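Local structure of peptidoglycan-N-acetylglucosamine deacetylase BC_1960 (Bacillus cereus, 4L1G) at residues A[207-212]-A[240-245]. The protein removes acetyl groups from N-acetylglucosamine residues of peptidoglycan, using zinc as cofactor, and also acts on soluble chitin substrates. Numbering follows the deposited sequence.
Sequences TITNNV and DKIIPQ
In Thr-209, chi1 of -61° sets OG1 beside the backbone N and leaves CG2 anti to that N, which brings both branches against CB of Lys-241. In Ile-242, chi1 of -71° sets CG1 beside its own backbone N, where it meets the Thr-209 hydroxyl. The two side chains slide past each other in opposite directions, with OG1 of Thr-209 3.9 Å from CG1 of Ile-242. The same OG1 lies 3.5 Å from CB of Lys-241, a van der Waals contact with a methylene. The hydroxyl is hydrogen-bonded within its own helix, to the carbonyl O of Ala-205 one turn earlier. Thr-209 CG2 also touches Lys-241 CB, at 3.7 Å.

Ile-242 carries the apolar half of the contact. Its CD1 reaches the neighbouring helix between two side chains one turn apart, 3.7 Å from CG2 of Val-212 and 4.0 Å from CG2 of Ile-208. Its CG2 meets CG1 of Val-212. The contact joins helices 205-215 and 233-248, which lie on the outside of the TIM-barrel-like NodB homology domain. They follow one another in the chain, with strand 221-225 between them. The short segments run in the same general direction, crossing at -26°, with their axes 9.2 Å apart at the closest approach. Thr-209 and Ile-242 are level at the closest pair of CA atoms, 5.5 Å.

Ile-208 and Thr-209 also touch Ala-238, which extends the interface one turn back along helix 233-248. On the exposed side, Gln-245 crosses Thr-209 at about a right angle. Its OE1 comes 3.8 Å from the methyl CG2 of Thr-209.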
loop_
_atom_site.group_PDB
_atom_site.type_symbol
_atom_site.label_atom_id
_atom_site.label_comp_id
_atom_site.label_asym_id
_atom_site.label_seq_id
_atom_site.Cartn_x
_atom_site.Cartn_y
_atom_site.Cartn_z
ATOM N N THR A 207 -10.836 13.457 12.034
ATOM C CA THR A 207 -11.803 12.527 11.462
ATOM C C THR A 207 -11.123 11.213 11.093
ATOM O O THR A 207 -11.621 10.131 11.411
ATOM C CB THR A 207 -12.476 13.116 10.207
ATOM O OG1 THR A 207 -13.199 14.302 10.563
ATOM C CG2 THR A 207 -13.435 12.110 9.589
ATOM N N ILE A 208 -9.979 11.320 10.426
ATOM C CA ILE A 208 -9.210 10.150 10.023
ATOM C C ILE A 208 -8.722 9.364 11.234
ATOM O O ILE A 208 -8.813 8.135 11.264
ATOM C CB ILE A 208 -8.015 10.551 9.138
ATOM C CG1 ILE A 208 -8.523 11.170 7.836
ATOM C CG2 ILE A 208 -7.129 9.350 8.848
ATOM C CD1 ILE A 208 -7.439 11.753 6.969
ATOM N N THR A 209 -8.222 10.081 12.237
ATOM C CA THR A 209 -7.694 9.452 13.445
ATOM C C THR A 209 -8.772 8.687 14.212
ATOM O O THR A 209 -8.561 7.540 14.608
ATOM C CB THR A 209 -7.038 10.488 14.382
ATOM O OG1 THR A 209 -5.936 11.109 13.710
ATOM C CG2 THR A 209 -6.539 9.819 15.657
ATOM N N ASN A 210 -9.923 9.324 14.415
ATOM C CA ASN A 210 -11.033 8.682 15.112
ATOM C C ASN A 210 -11.537 7.462 14.351
ATOM O O ASN A 210 -11.932 6.460 14.947
ATOM C CB ASN A 210 -12.180 9.669 15.341
ATOM C CG ASN A 210 -11.799 10.806 16.272
ATOM O OD1 ASN A 210 -10.810 10.724 17.005
ATOM N ND2 ASN A 210 -12.588 11.874 16.252
ATOM N N ASN A 211 -11.514 7.561 13.027
ATOM C CA ASN A 211 -11.887 6.455 12.161
ATOM C C ASN A 211 -10.929 5.280 12.326
ATOM O O ASN A 211 -11.355 4.158 12.602
ATOM C CB ASN A 211 -11.920 6.929 10.705
ATOM C CG ASN A 211 -12.199 5.804 9.722
ATOM O OD1 ASN A 211 -12.762 4.768 10.078
ATOM N ND2 ASN A 211 -11.807 6.012 8.471
ATOM N N VAL A 212 -9.636 5.547 12.161
ATOM C CA VAL A 212 -8.610 4.510 12.258
ATOM C C VAL A 212 -8.590 3.830 13.626
ATOM O O VAL A 212 -8.569 2.605 13.712
ATOM C CB VAL A 212 -7.201 5.067 11.942
ATOM C CG1 VAL A 212 -6.129 4.040 12.267
ATOM C CG2 VAL A 212 -7.111 5.485 10.485
ATOM N N ASP A 240 0.508 11.876 12.998
ATOM C CA ASP A 240 1.023 12.356 14.280
ATOM C C ASP A 240 0.145 11.911 15.446
ATOM O O ASP A 240 0.586 11.909 16.593
ATOM C CB ASP A 240 1.162 13.882 14.281
ATOM C CG ASP A 240 2.367 14.362 13.489
ATOM O OD1 ASP A 240 2.329 15.502 12.976
ATOM O OD2 ASP A 240 3.353 13.604 13.382
ATOM N N LYS A 241 -1.096 11.540 15.148
ATOM C CA LYS A 241 -2.025 11.072 16.172
ATOM C C LYS A 241 -2.218 9.563 16.102
ATOM O O LYS A 241 -2.230 8.881 17.127
ATOM C CB LYS A 241 -3.379 11.769 16.029
ATOM C CG LYS A 241 -3.370 13.247 16.379
ATOM C CD LYS A 241 -4.743 13.857 16.154
ATOM C CE LYS A 241 -4.785 15.313 16.577
ATOM N NZ LYS A 241 -4.619 15.463 18.047
ATOM N N ILE A 242 -2.369 9.051 14.884
ATOM C CA ILE A 242 -2.635 7.633 14.657
ATOM C C ILE A 242 -1.549 6.735 15.238
ATOM O O ILE A 242 -1.838 5.765 15.941
ATOM C CB ILE A 242 -2.783 7.333 13.151
ATOM C CG1 ILE A 242 -4.098 7.905 12.620
ATOM C CG2 ILE A 242 -2.718 5.838 12.888
ATOM C CD1 ILE A 242 -4.263 7.756 11.124
ATOM N N ILE A 243 -0.297 7.073 14.951
ATOM C CA ILE A 243 0.827 6.238 15.360
ATOM C C ILE A 243 1.005 6.115 16.882
ATOM O O ILE A 243 1.045 4.998 17.400
ATOM C CB ILE A 243 2.140 6.660 14.655
ATOM C CG1 ILE A 243 2.003 6.473 13.141
ATOM C CG2 ILE A 243 3.318 5.867 15.192
ATOM C CD1 ILE A 243 3.188 6.982 12.348
ATOM N N PRO A 244 1.097 7.248 17.609
ATOM C CA PRO A 244 1.279 7.074 19.055
ATOM C C PRO A 244 0.046 6.504 19.761
ATOM O O PRO A 244 0.199 5.747 20.722
ATOM C CB PRO A 244 1.572 8.495 19.547
ATOM C CG PRO A 244 0.935 9.379 18.542
ATOM C CD PRO A 244 1.091 8.674 17.228
ATOM N N GLN A 245 -1.150 6.853 19.296
ATOM C CA GLN A 245 -2.372 6.351 19.926
ATOM C C GLN A 245 -2.539 4.841 19.768
ATOM O O GLN A 245 -3.043 4.171 20.668
ATOM C CB GLN A 245 -3.613 7.091 19.413
ATOM C CG GLN A 245 -3.765 8.499 19.974
ATOM C CD GLN A 245 -5.056 9.172 19.540
ATOM O OE1 GLN A 245 -6.034 8.506 19.203
ATOM N NE2 GLN A 245 -5.062 10.499 19.545
#